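Long-range contacts in profilin (PDB 3D9Y), which binds actin monomers and shapes the actin cytoskeleton, preventing or enhancing polymerization according to its concentration, and is essential for cytokinesis in fission yeast: residues Ile17-Ile22 against Ala35-Ser40; Val23-Asp28 against Leu95-Ser100; Ala49-Pro54 against Arg77-Lys82; Ser56-Gly61 against Ile72-Arg77; Ile89-Lys94 against Ile114-Ala119. All blocks are in the same frame, centred on the assembly; numbering follows the deposited sequence.

Interaction 1 of 5, residues Ile17-Ile22 against Ala35-Ser40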
# COMPACT_ATOMS: atom_id res chain seq x y z
N ILE A 17 5.92 7.08 7.57
CA ILE A 17 5.92 6.09 6.50
C ILE A 17 7.25 6.23 5.80
O ILE A 17 7.55 7.29 5.29
CB ILE A 17 4.78 6.36 5.53
CG1 ILE A 17 3.44 6.04 6.21
CG2 ILE A 17 4.95 5.55 4.23
CD1 ILE A 17 2.21 6.58 5.49
N ASP A 18 8.03 5.15 5.79
CA ASP A 18 9.44 5.25 5.36
C ASP A 18 9.68 4.78 3.91
O ASP A 18 10.70 5.14 3.31
CB ASP A 18 10.37 4.56 6.37
CG ASP A 18 10.16 3.07 6.47
OD1 ASP A 18 9.11 2.58 6.03
OD2 ASP A 18 11.06 2.37 6.98
N ARG A 19 8.74 4.02 3.35
CA ARG A 19 8.76 3.67 1.92
C ARG A 19 7.32 3.67 1.41
O ARG A 19 6.39 3.40 2.18
CB ARG A 19 9.40 2.30 1.65
CG ARG A 19 10.53 1.89 2.60
CD ARG A 19 11.20 0.59 2.13
NE ARG A 19 12.26 0.85 1.16
CZ ARG A 19 12.87 -0.09 0.42
NH1 ARG A 19 12.53 -1.37 0.52
NH2 ARG A 19 13.82 0.26 -0.42
N ALA A 20 7.13 3.97 0.13
CA ALA A 20 5.79 4.01 -0.44
C ALA A 20 5.77 3.86 -1.96
O ALA A 20 6.78 4.10 -2.64
CB ALA A 20 5.06 5.29 -0.03
N ALA A 21 4.61 3.45 -2.46
CA ALA A 21 4.37 3.34 -3.89
C ALA A 21 2.90 3.60 -4.21
O ALA A 21 2.03 3.49 -3.34
CB ALA A 21 4.80 1.97 -4.39
N ILE A 22 2.64 3.99 -5.45
CA ILE A 22 1.28 4.14 -5.95
C ILE A 22 1.18 3.36 -7.25
O ILE A 22 2.00 3.53 -8.14
CB ILE A 22 0.91 5.62 -6.19
CG1 ILE A 22 1.04 6.39 -4.87
CG2 ILE A 22 -0.51 5.72 -6.78
CD1 ILE A 22 0.89 7.88 -4.99
N ALA A 35 12.58 5.48 -3.41
CA ALA A 35 13.88 4.90 -3.79
C ALA A 35 14.10 3.55 -3.14
O ALA A 35 14.09 3.45 -1.89
CB ALA A 35 15.00 5.85 -3.40
N GLY A 36 14.32 2.53 -4.00
CA GLY A 36 14.62 1.18 -3.55
C GLY A 36 13.40 0.27 -3.54
O GLY A 36 13.52 -0.96 -3.61
N PHE A 37 12.22 0.88 -3.45
CA PHE A 37 10.97 0.18 -3.20
C PHE A 37 10.36 -0.30 -4.53
O PHE A 37 9.32 0.20 -5.01
CB PHE A 37 10.02 1.10 -2.41
CG PHE A 37 8.93 0.38 -1.67
CD1 PHE A 37 7.61 0.78 -1.79
CD2 PHE A 37 9.23 -0.68 -0.81
CE1 PHE A 37 6.60 0.12 -1.10
CE2 PHE A 37 8.23 -1.35 -0.12
CZ PHE A 37 6.91 -0.94 -0.26
N ASN A 38 11.04 -1.28 -5.12
CA ASN A 38 10.69 -1.77 -6.45
C ASN A 38 9.67 -2.90 -6.42
O ASN A 38 9.97 -4.02 -5.99
CB ASN A 38 11.96 -2.20 -7.19
CG ASN A 38 13.00 -1.10 -7.25
OD1 ASN A 38 12.68 0.08 -7.10
ND2 ASN A 38 14.25 -1.48 -7.47
N LEU A 39 8.46 -2.60 -6.89
CA LEU A 39 7.38 -3.59 -7.00
C LEU A 39 7.31 -4.15 -8.42
O LEU A 39 7.22 -3.40 -9.39
CB LEU A 39 6.04 -2.96 -6.65
CG LEU A 39 5.95 -2.13 -5.36
CD1 LEU A 39 4.52 -1.69 -5.15
CD2 LEU A 39 6.46 -2.91 -4.16
N SER A 40 7.33 -5.47 -8.54
CA SER A 40 7.33 -6.13 -9.85
C SER A 40 5.92 -6.24 -10.44
O SER A 40 4.94 -6.20 -9.69
CB SER A 40 7.95 -7.51 -9.73
OG SER A 40 7.15 -8.36 -8.92
O HOH W 1 12.19 3.70 0.03

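Interaction 2 of 5, residues Val23-Asp28 against Leu95-Ser100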
# COMPACT_ATOMS: atom_id res chain seq x y z
N VAL A 23 0.19 2.47 -7.34
CA VAL A 23 0.07 1.54 -8.46
C VAL A 23 -1.36 1.52 -9.01
O VAL A 23 -2.29 1.92 -8.32
CB VAL A 23 0.52 0.11 -8.04
CG1 VAL A 23 1.93 0.13 -7.47
CG2 VAL A 23 -0.42 -0.48 -7.02
N SER A 24 -1.52 1.06 -10.24
CA SER A 24 -2.85 1.00 -10.85
C SER A 24 -3.75 -0.04 -10.17
O SER A 24 -3.30 -1.14 -9.88
CB SER A 24 -2.73 0.67 -12.35
OG SER A 24 -4.01 0.46 -12.91
N ARG A 25 -5.03 0.31 -9.94
CA ARG A 25 -6.02 -0.65 -9.39
C ARG A 25 -6.14 -1.91 -10.25
O ARG A 25 -6.43 -2.99 -9.74
CB ARG A 25 -7.41 -0.01 -9.27
CG ARG A 25 -8.09 -0.15 -7.91
CD ARG A 25 -8.70 -1.50 -7.66
NE ARG A 25 -9.61 -1.49 -6.52
CZ ARG A 25 -10.35 -2.53 -6.12
NH1 ARG A 25 -10.31 -3.69 -6.78
NH2 ARG A 25 -11.14 -2.42 -5.05
N ALA A 26 -5.93 -1.76 -11.56
CA ALA A 26 -6.00 -2.90 -12.50
C ALA A 26 -4.75 -3.79 -12.45
O ALA A 26 -4.75 -4.87 -13.04
CB ALA A 26 -6.23 -2.40 -13.93
N GLY A 27 -3.68 -3.32 -11.79
CA GLY A 27 -2.46 -4.11 -11.62
C GLY A 27 -1.57 -4.14 -12.85
O GLY A 27 -0.75 -5.04 -13.00
N ASP A 28 -1.71 -3.13 -13.70
CA ASP A 28 -1.02 -3.05 -14.99
C ASP A 28 0.25 -2.19 -14.97
O ASP A 28 1.10 -2.34 -15.84
CB ASP A 28 -1.96 -2.46 -16.05
CG ASP A 28 -2.47 -1.08 -15.67
OD1 ASP A 28 -3.35 -1.02 -14.80
OD2 ASP A 28 -1.98 -0.07 -16.22
N LEU A 95 -9.13 4.22 -8.98
CA LEU A 95 -8.19 3.91 -10.05
C LEU A 95 -6.81 3.41 -9.60
O LEU A 95 -6.03 2.94 -10.42
CB LEU A 95 -8.00 5.15 -10.93
CG LEU A 95 -9.28 5.74 -11.54
CD1 LEU A 95 -8.93 6.95 -12.39
CD2 LEU A 95 -10.05 4.71 -12.36
N CYS A 96 -6.51 3.51 -8.30
CA CYS A 96 -5.18 3.14 -7.79
C CYS A 96 -5.17 2.37 -6.46
O CYS A 96 -6.21 2.18 -5.81
CB CYS A 96 -4.27 4.37 -7.68
SG CYS A 96 -5.08 5.97 -8.02
N ILE A 97 -3.97 1.90 -6.11
CA ILE A 97 -3.68 1.35 -4.79
C ILE A 97 -2.49 2.08 -4.19
O ILE A 97 -1.42 2.15 -4.80
CB ILE A 97 -3.33 -0.15 -4.86
CG1 ILE A 97 -4.44 -0.96 -5.53
CG2 ILE A 97 -3.02 -0.69 -3.47
CD1 ILE A 97 -3.97 -2.27 -6.13
N LEU A 98 -2.67 2.63 -2.99
CA LEU A 98 -1.57 3.23 -2.24
C LEU A 98 -0.91 2.13 -1.41
O LEU A 98 -1.60 1.33 -0.80
CB LEU A 98 -2.11 4.31 -1.31
CG LEU A 98 -2.96 5.42 -1.93
CD1 LEU A 98 -3.32 6.45 -0.88
CD2 LEU A 98 -2.25 6.07 -3.09
N VAL A 99 0.42 2.08 -1.44
CA VAL A 99 1.20 1.13 -0.67
C VAL A 99 2.16 1.90 0.26
O VAL A 99 3.06 2.60 -0.22
CB VAL A 99 2.01 0.24 -1.61
CG1 VAL A 99 2.82 -0.78 -0.84
CG2 VAL A 99 1.08 -0.47 -2.60
N SER A 100 1.98 1.73 1.57
CA SER A 100 2.80 2.41 2.60
C SER A 100 3.50 1.42 3.54
O SER A 100 2.84 0.62 4.16
CB SER A 100 1.91 3.33 3.44
OG SER A 100 1.47 4.46 2.69

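Interaction 3 of 5, residues Ala49-Pro54 against Arg77-Lys82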
# COMPACT_ATOMS: atom_id res chain seq x y z
N ALA A 49 -5.27 -8.47 -7.68
CA ALA A 49 -6.16 -9.63 -7.58
C ALA A 49 -6.64 -9.87 -6.14
O ALA A 49 -7.78 -10.29 -5.92
CB ALA A 49 -5.46 -10.87 -8.11
N GLY A 50 -5.78 -9.59 -5.16
CA GLY A 50 -6.14 -9.68 -3.75
C GLY A 50 -7.36 -8.87 -3.34
O GLY A 50 -8.20 -9.33 -2.57
N PHE A 51 -7.48 -7.65 -3.86
CA PHE A 51 -8.63 -6.82 -3.51
C PHE A 51 -9.94 -7.40 -4.05
O PHE A 51 -11.01 -7.14 -3.50
CB PHE A 51 -8.43 -5.38 -4.01
CG PHE A 51 -7.42 -4.62 -3.22
CD1 PHE A 51 -7.74 -4.14 -1.95
CD2 PHE A 51 -6.15 -4.39 -3.72
CE1 PHE A 51 -6.80 -3.43 -1.20
CE2 PHE A 51 -5.21 -3.66 -2.96
CZ PHE A 51 -5.54 -3.21 -1.71
N GLN A 52 -9.83 -8.21 -5.10
CA GLN A 52 -10.99 -8.88 -5.70
C GLN A 52 -11.43 -10.13 -4.92
O GLN A 52 -12.54 -10.61 -5.11
CB GLN A 52 -10.69 -9.28 -7.16
CG GLN A 52 -10.15 -8.16 -8.05
CD GLN A 52 -9.61 -8.66 -9.39
OE1 GLN A 52 -9.40 -7.87 -10.31
NE2 GLN A 52 -9.38 -9.97 -9.51
N ASP A 53 -10.54 -10.66 -4.07
CA ASP A 53 -10.85 -11.82 -3.20
C ASP A 53 -10.06 -11.71 -1.89
O ASP A 53 -9.08 -12.44 -1.66
CB ASP A 53 -10.55 -13.13 -3.93
CG ASP A 53 -10.92 -14.37 -3.11
OD1 ASP A 53 -11.61 -14.24 -2.06
OD2 ASP A 53 -10.54 -15.48 -3.52
N PRO A 54 -10.45 -10.76 -1.04
CA PRO A 54 -9.62 -10.46 0.13
C PRO A 54 -9.28 -11.63 1.07
O PRO A 54 -8.14 -11.71 1.52
CB PRO A 54 -10.41 -9.35 0.82
CG PRO A 54 -11.18 -8.69 -0.30
CD PRO A 54 -11.62 -9.87 -1.12
N ARG A 77 -11.25 -2.84 0.34
CA ARG A 77 -10.53 -1.58 0.17
C ARG A 77 -9.16 -1.53 0.87
O ARG A 77 -8.31 -0.72 0.52
CB ARG A 77 -11.40 -0.43 0.70
CG ARG A 77 -10.59 0.76 1.17
CD ARG A 77 -11.42 1.92 1.60
NE ARG A 77 -10.76 3.15 1.19
CZ ARG A 77 -11.01 3.78 0.04
NH1 ARG A 77 -11.88 3.30 -0.84
NH2 ARG A 77 -10.36 4.90 -0.23
N SER A 78 -8.95 -2.42 1.84
CA SER A 78 -7.80 -2.32 2.74
C SER A 78 -7.16 -3.70 2.94
O SER A 78 -7.86 -4.66 3.28
CB SER A 78 -8.26 -1.75 4.09
OG SER A 78 -8.88 -0.49 3.95
N ILE A 79 -5.85 -3.79 2.70
CA ILE A 79 -5.04 -4.99 2.95
C ILE A 79 -3.81 -4.56 3.74
O ILE A 79 -3.02 -3.76 3.25
CB ILE A 79 -4.60 -5.66 1.64
CG1 ILE A 79 -5.82 -6.24 0.92
CG2 ILE A 79 -3.55 -6.78 1.92
CD1 ILE A 79 -5.55 -6.72 -0.48
N TYR A 80 -3.70 -5.02 4.98
CA TYR A 80 -2.62 -4.61 5.88
C TYR A 80 -1.81 -5.85 6.25
O TYR A 80 -2.37 -6.93 6.43
CB TYR A 80 -3.13 -4.04 7.20
CG TYR A 80 -4.06 -2.84 7.17
CD1 TYR A 80 -4.29 -2.10 6.01
CD2 TYR A 80 -4.71 -2.45 8.33
CE1 TYR A 80 -5.16 -0.99 6.01
CE2 TYR A 80 -5.57 -1.36 8.35
CZ TYR A 80 -5.79 -0.62 7.19
OH TYR A 80 -6.64 0.46 7.21
N GLY A 81 -0.51 -5.67 6.42
CA GLY A 81 0.37 -6.76 6.83
C GLY A 81 1.40 -6.33 7.85
O GLY A 81 1.63 -5.12 8.06
N LYS A 82 2.03 -7.31 8.48
CA LYS A 82 3.09 -7.05 9.43
C LYS A 82 4.25 -8.02 9.21
O LYS A 82 4.05 -9.14 8.74
CB LYS A 82 2.57 -7.13 10.87
CG LYS A 82 2.18 -8.50 11.35
CD LYS A 82 1.80 -8.49 12.85
CE LYS A 82 1.83 -9.88 13.44
NZ LYS A 82 1.05 -9.99 14.72

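Interaction 4 of 5, residues Ser56-Gly61 against Ile72-Arg77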
# COMPACT_ATOMS: atom_id res chain seq x y z
N SER A 56 -8.49 -14.57 0.48
CA SER A 56 -7.36 -15.31 -0.10
C SER A 56 -6.00 -14.78 0.37
O SER A 56 -5.02 -15.53 0.41
CB SER A 56 -7.43 -15.27 -1.63
OG SER A 56 -6.99 -14.02 -2.12
N MET A 57 -5.95 -13.50 0.72
CA MET A 57 -4.68 -12.87 1.12
C MET A 57 -4.16 -13.43 2.43
O MET A 57 -2.96 -13.38 2.69
CB MET A 57 -4.83 -11.36 1.21
CG MET A 57 -5.11 -10.71 -0.13
SD MET A 57 -3.77 -10.90 -1.29
CE MET A 57 -2.45 -9.96 -0.52
N PHE A 58 -5.04 -13.98 3.27
CA PHE A 58 -4.55 -14.58 4.51
C PHE A 58 -3.70 -15.82 4.27
O PHE A 58 -2.70 -16.03 4.97
CB PHE A 58 -5.70 -14.85 5.47
CG PHE A 58 -6.21 -13.61 6.12
CD1 PHE A 58 -7.38 -13.00 5.70
CD2 PHE A 58 -5.49 -13.03 7.15
CE1 PHE A 58 -7.84 -11.85 6.31
CE2 PHE A 58 -5.94 -11.88 7.77
CZ PHE A 58 -7.11 -11.29 7.34
N GLY A 59 -4.07 -16.63 3.29
CA GLY A 59 -3.30 -17.79 2.92
C GLY A 59 -2.00 -17.49 2.21
O GLY A 59 -1.00 -18.17 2.45
N THR A 60 -2.01 -16.49 1.34
CA THR A 60 -0.83 -16.16 0.52
C THR A 60 0.15 -15.25 1.25
O THR A 60 1.35 -15.30 1.01
CB THR A 60 -1.23 -15.45 -0.78
OG1 THR A 60 -1.90 -14.22 -0.47
CG2 THR A 60 -2.15 -16.33 -1.61
N GLY A 61 -0.38 -14.42 2.13
CA GLY A 61 0.39 -13.29 2.65
C GLY A 61 0.44 -12.20 1.61
O GLY A 61 -0.16 -12.31 0.54
N ILE A 72 -2.82 -9.12 8.27
CA ILE A 72 -3.59 -8.89 9.50
C ILE A 72 -4.98 -8.29 9.25
O ILE A 72 -5.86 -8.36 10.10
CB ILE A 72 -2.80 -8.04 10.53
CG1 ILE A 72 -2.50 -6.65 9.98
CG2 ILE A 72 -1.53 -8.80 10.97
CD1 ILE A 72 -2.03 -5.66 10.99
N ARG A 73 -5.16 -7.70 8.07
CA ARG A 73 -6.46 -7.23 7.62
C ARG A 73 -6.55 -7.40 6.12
O ARG A 73 -5.59 -7.11 5.39
CB ARG A 73 -6.66 -5.76 7.99
CG ARG A 73 -7.97 -5.18 7.47
CD ARG A 73 -8.28 -3.84 8.12
NE ARG A 73 -8.56 -3.96 9.55
CZ ARG A 73 -9.70 -4.43 10.07
NH1 ARG A 73 -10.69 -4.84 9.29
NH2 ARG A 73 -9.83 -4.51 11.39
N ALA A 74 -7.69 -7.90 5.65
CA ALA A 74 -7.97 -7.96 4.22
C ALA A 74 -9.48 -7.82 3.96
O ALA A 74 -10.27 -8.69 4.33
CB ALA A 74 -7.42 -9.23 3.61
N GLU A 75 -9.85 -6.69 3.35
CA GLU A 75 -11.21 -6.42 2.92
C GLU A 75 -11.12 -5.77 1.52
O GLU A 75 -10.02 -5.63 0.95
CB GLU A 75 -11.94 -5.48 3.90
CG GLU A 75 -11.41 -5.43 5.32
CD GLU A 75 -11.85 -4.21 6.10
OE1 GLU A 75 -11.41 -3.08 5.78
OE2 GLU A 75 -12.63 -4.36 7.06
N GLY A 76 -12.27 -5.36 0.98
CA GLY A 76 -12.34 -4.87 -0.39
C GLY A 76 -11.55 -3.62 -0.69
O GLY A 76 -11.26 -3.32 -1.86
N ARG A 77 -11.25 -2.84 0.34
CA ARG A 77 -10.53 -1.58 0.17
C ARG A 77 -9.16 -1.53 0.87
O ARG A 77 -8.31 -0.72 0.52
CB ARG A 77 -11.40 -0.43 0.70
CG ARG A 77 -10.59 0.76 1.17
CD ARG A 77 -11.42 1.92 1.60
NE ARG A 77 -10.76 3.15 1.19
CZ ARG A 77 -11.01 3.78 0.04
NH1 ARG A 77 -11.88 3.30 -0.84
NH2 ARG A 77 -10.36 4.90 -0.23

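Interaction 5 of 5, residues Ile89-Lys94 against Ile114-Ala119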
# COMPACT_ATOMS: atom_id res chain seq x y z
N ILE A 89 0.69 -1.07 4.64
CA ILE A 89 -0.71 -0.65 4.52
C ILE A 89 -1.01 -0.41 3.04
O ILE A 89 -0.39 0.45 2.41
CB ILE A 89 -0.92 0.69 5.24
CG1 ILE A 89 -0.48 0.61 6.70
CG2 ILE A 89 -2.40 1.19 5.07
CD1 ILE A 89 -1.25 -0.35 7.60
N CYS A 90 -1.94 -1.19 2.50
CA CYS A 90 -2.35 -1.08 1.11
C CYS A 90 -3.82 -0.67 1.05
O CYS A 90 -4.67 -1.33 1.63
CB CYS A 90 -2.17 -2.41 0.40
SG CYS A 90 -0.50 -3.08 0.48
N VAL A 91 -4.12 0.39 0.31
CA VAL A 91 -5.47 0.93 0.27
C VAL A 91 -5.84 1.26 -1.17
O VAL A 91 -5.13 2.00 -1.86
CB VAL A 91 -5.61 2.17 1.15
CG1 VAL A 91 -7.07 2.62 1.21
CG2 VAL A 91 -5.11 1.87 2.57
N ALA A 92 -6.96 0.71 -1.62
CA ALA A 92 -7.43 0.90 -2.99
C ALA A 92 -8.34 2.12 -3.13
O ALA A 92 -9.22 2.36 -2.29
CB ALA A 92 -8.13 -0.36 -3.48
N THR A 93 -8.13 2.89 -4.19
CA THR A 93 -9.02 3.99 -4.57
C THR A 93 -9.81 3.53 -5.80
O THR A 93 -9.85 2.33 -6.10
CB THR A 93 -8.23 5.30 -4.86
OG1 THR A 93 -7.43 5.16 -6.04
CG2 THR A 93 -7.35 5.66 -3.69
N LYS A 94 -10.45 4.45 -6.52
CA LYS A 94 -11.19 4.08 -7.71
C LYS A 94 -10.25 3.53 -8.78
O LYS A 94 -10.53 2.51 -9.40
CB LYS A 94 -11.98 5.28 -8.26
CG LYS A 94 -12.99 4.91 -9.33
CD LYS A 94 -13.78 6.11 -9.82
CE LYS A 94 -12.99 6.94 -10.83
NZ LYS A 94 -13.77 8.08 -11.39
N ILE A 114 -3.10 7.67 8.05
CA ILE A 114 -2.53 8.54 7.02
C ILE A 114 -2.86 8.03 5.61
O ILE A 114 -3.34 8.78 4.76
CB ILE A 114 -0.99 8.66 7.20
CG1 ILE A 114 -0.68 9.48 8.45
CG2 ILE A 114 -0.31 9.29 5.96
CD1 ILE A 114 0.68 9.27 9.01
N THR A 115 -2.63 6.74 5.38
CA THR A 115 -2.79 6.15 4.04
C THR A 115 -4.26 6.06 3.64
O THR A 115 -4.62 6.40 2.51
CB THR A 115 -2.00 4.86 3.88
OG1 THR A 115 -0.70 4.92 4.35
CG2 THR A 115 -2.23 4.16 2.67
N GLU A 116 -5.12 5.69 4.59
CA GLU A 116 -6.58 5.68 4.33
C GLU A 116 -7.11 7.08 4.01
O GLU A 116 -7.98 7.24 3.18
CB GLU A 116 -7.34 5.10 5.52
CG GLU A 116 -7.06 3.60 5.78
CD GLU A 116 -7.85 2.61 4.91
OE1 GLU A 116 -8.65 3.02 4.05
OE2 GLU A 116 -7.65 1.37 5.11
N ALA A 117 -6.59 8.09 4.71
CA ALA A 117 -7.02 9.47 4.50
C ALA A 117 -6.61 9.96 3.12
O ALA A 117 -7.41 10.58 2.41
CB ALA A 117 -6.44 10.36 5.58
N LEU A 118 -5.37 9.67 2.71
CA LEU A 118 -4.91 10.04 1.37
C LEU A 118 -5.76 9.33 0.30
O LEU A 118 -6.06 9.91 -0.72
CB LEU A 118 -3.42 9.73 1.18
CG LEU A 118 -2.74 10.36 -0.04
CD1 LEU A 118 -2.84 11.90 -0.01
CD2 LEU A 118 -1.29 9.89 -0.17
N ALA A 119 -6.13 8.08 0.55
CA ALA A 119 -7.02 7.34 -0.35
C ALA A 119 -8.41 7.99 -0.47
O ALA A 119 -8.91 8.18 -1.57
CB ALA A 119 -7.15 5.90 0.12

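Interaction 1 of 5, residues Ile17-Ile22 against Ala35-Ser40
Arg-19 and Phe-37 carry the packing of strand 19-24 of the antiparallel profilin sheet against the loop between strand 30-33 and helix 41-52. Phe-37 is the central residue of an inverse gamma turn, and its CG stands anti to the backbone N (chi1 -159°), which puts CG, and with it the root of the ring, on the side of the strand. The tight half of the contact is here. CB of Arg-19 lies over one ring face, 4.0 Å from the centroid of Phe-37 and 16° off the normal, a CH-pi contact; CD2 of Leu-39 covers the opposite face toward its rim. O of Ala-20 comes to the ring edge, 3.5 Å from CD1 of Phe-37. Farther along the strand, CB of Ala-21 meets CD1 of Leu-39 at 3.7 Å. Val-99 of the adjoining strand 96-102 also touches Phe-37.

The outer half is looser and more polar, with Ala-35 and Gly-36 exposed. The Arg-19 chain bends at chi3, and its guanidinium plane stands 57° from the ring, too steep for a parallel stack. NH1 of Arg-19 is 3.6 Å from CD2 of Phe-37, while N of Phe-37 lies over one guanidinium face and O of Ala-35 sits at its edge. No direct hydrogen bond joins the two segments. An alanine in place of Arg-19 would keep CB over the ring but lack the guanidinium and NE, and the bridging water and O of Ala-35 would probably be left without their link to the strand. That water accepts from NE of Arg-19 at 3.1 Å and donates to O of Ala-35 at 2.7 Å.

Interaction 2 of 5, residues Val23-Asp28 against Leu95-Ser100
Val-23 and Ile-97 form an antiparallel hydrogen-bonded pair between strands 19-24 and 96-102. Their backbones exchange two bonds, N of Val-23 to O of Ile-97 at 3.0 Å and N of Ile-97 to O of Val-23 at 2.8 Å. A third, from N of Arg-25 to O of Leu-95 at 2.9 Å, is nearly straight at the hydrogen (174°), although its donor stands 47° above the carbonyl plane.

The apolar contact joins the same two residues, which point to one face of the sheet: CG2 of Val-23 meets CB of Ile-97 at 3.6 Å.

No side-chain hydrogen bond crosses the contact. Ser-24, still paired with Cys-96, opens a type I beta turn that runs to Gly-27. Its OG, anti to the backbone N, accepts from N of Ala-26 at 3.2 Å, an ST turn; its very short bond to OD1 of Asp-28 is doubtful in detail. An alanine in place of Ser-24 would lack OG, and N of Ala-26 would probably be left without its side-chain acceptor, though the turn keeps its backbone bond.

Helix 41-52 covers the Val-23 and Ile-97 face through Ile-44, Leu-47 and Phe-51; on the other face, Leu-98 packs against helix 108-125.

Interaction 3 of 5, residues Ala49-Pro54 against Arg77-Lys82
CD1 of Ile-79, on strand 78-83, sits over the centre of the Phe-51 ring of helix 41-52. The methyl is 3.6 Å from the centroid of Phe-51 and 10° off the ring normal, a CH-pi contact made nearly face-on. Two side-chain conformations bring it about. In Ile-79, CG1 is anti to the carbonyl carbon and chi2 (170°) carries CD1 straight on, so that the branch reaches out from the strand to the helix. In Phe-51, CG is likewise anti to the carbonyl carbon (chi1 -73°), while the ring end approaches the strand more closely than the root does.

The side of the ring holding CE1 meets backbone: O of Arg-77 is 3.5 Å from CE1 of Phe-51, and N of Ser-78 lies at the ring edge in its plane. Gly-50 completes the contact from the helix, its C 4.0 Å from CD1 of Ile-79. A CB here would point at the strand and come close to that methyl.

Phe-51 also reaches Cys-90 and Ala-92 of strand 86-92 and Ile-97 of strand 96-102, so the ring lies among side chains of three strands. With no hydrogen bond across the two segments, helix and strand are held by shape and dispersion, with the methyl over the ring centre as the chief contact.

Interaction 4 of 5, residues Ser56-Gly61 against Ile72-Arg77
The short helix 56-60 of profilin lies against the bulged end of strand 67-74, with Phe-58 and Met-57 closing on Ala-74. Ile-72 and Arg-73 both face Tyr-80 of the adjoining strand, a classic beta bulge, and Ala-74 follows with CB directed at the helix. That methyl is the focus of the contact: it is 3.8 Å from CE1 of Phe-58 and 4.1 Å from CB of Met-57. The Phe-58 ring reaches on along the backbone, its CZ 4.1 Å from C of Arg-73 and its CE2 4.0 Å from C of Ile-72. The ring meets the strand obliquely.

Met-57 touches Ala-74 only near its root. Its chain bends at chi2 and chi3 (both -65°), which takes SD and CE away from Ala-74, while the side chain packs on Ile-79, CG being the nearest atom. No hydrogen bond crosses between the segments, and the surface they bury is small.

Within the two segments the polar bonds are internal. At the helix end, N of Gly-61 bonds O of Met-57 at 2.8 Å as the chain leaves with positive phi, and OG1 of Thr-60 donates to O of Gly-61, also at 2.8 Å. On the strand, NH1 of Arg-73 and OE2 of Glu-75 form a salt bridge of 3.0 Å.

The contact lies at the protein surface. Pro-54, just after helix 41-52, also touches Ala-74; Thr-71 OG1 bonds O of Met-57, a tie just outside the segments; and the bulge pairs with strand 78-83 through Tyr-80.

Interaction 5 of 5, residues Ile89-Lys94 against Ile114-Ala119
Val-91, on strand 86-92, points toward helix 108-125 with its two methyls divided among Thr-115, Glu-116 and Ala-119. CG1 is anti to the backbone N (chi1 -174°) and presses on CB of Ala-119 at 3.5 Å, tighter than usual for two carbons. CG2 meets CG2 of Thr-115 at 3.7 Å. Glu-116 crosses Val-91 at about a right angle: a bend at chi2 (-82°) folds CD back to the strand, bringing OE1 within 3.3 Å of CG1 of Val-91 and CD within 3.7 Å of its CG2.

Flanking Val-91, Ile-89 meets the same Thr-115 methyl, CG2 to CG2 at 3.8 Å, while Thr-93 turns its CG2 to Ala-119, 3.6 Å from O and 3.8 Å from CB of that residue.

Polar ends find partners outside this apolar row. OE2 of Glu-116 bonds the hydroxyls of both Tyr-80 and Ser-78, which would hold the carboxylate in place; OG1 of Thr-115 bonds Ser-100 and O of Ala-111.

The strand and helix segments run almost parallel, 16° apart with axes 8.4 Å from each other. Helix 108-125 thus runs along strand 86-92 and also touches side chains of strands 78-83 and 96-102, and helix 3-12 packs beside it on Ile-114 and Leu-118.

From the N terminus, interaction 1 closes the shortest excursion that begins on strand 19-24, bringing the loop after strand 30-33 back over it. Interaction 2 starts on the same strand before that loop is reached and ends on strand 96-102, so the two cross. Within its span lies interaction 3, seating helix 41-52 on strand 78-83, and within that lies interaction 4, which sets helix 56-60 on the neighbouring strand 67-74; these two share Arg-77. Interaction 5 begins after both have closed and crosses interaction 2, laying helix 108-125 on the sheet. All five reach one antiparallel sheet, with helices 41-52 and 108-125 on opposite faces.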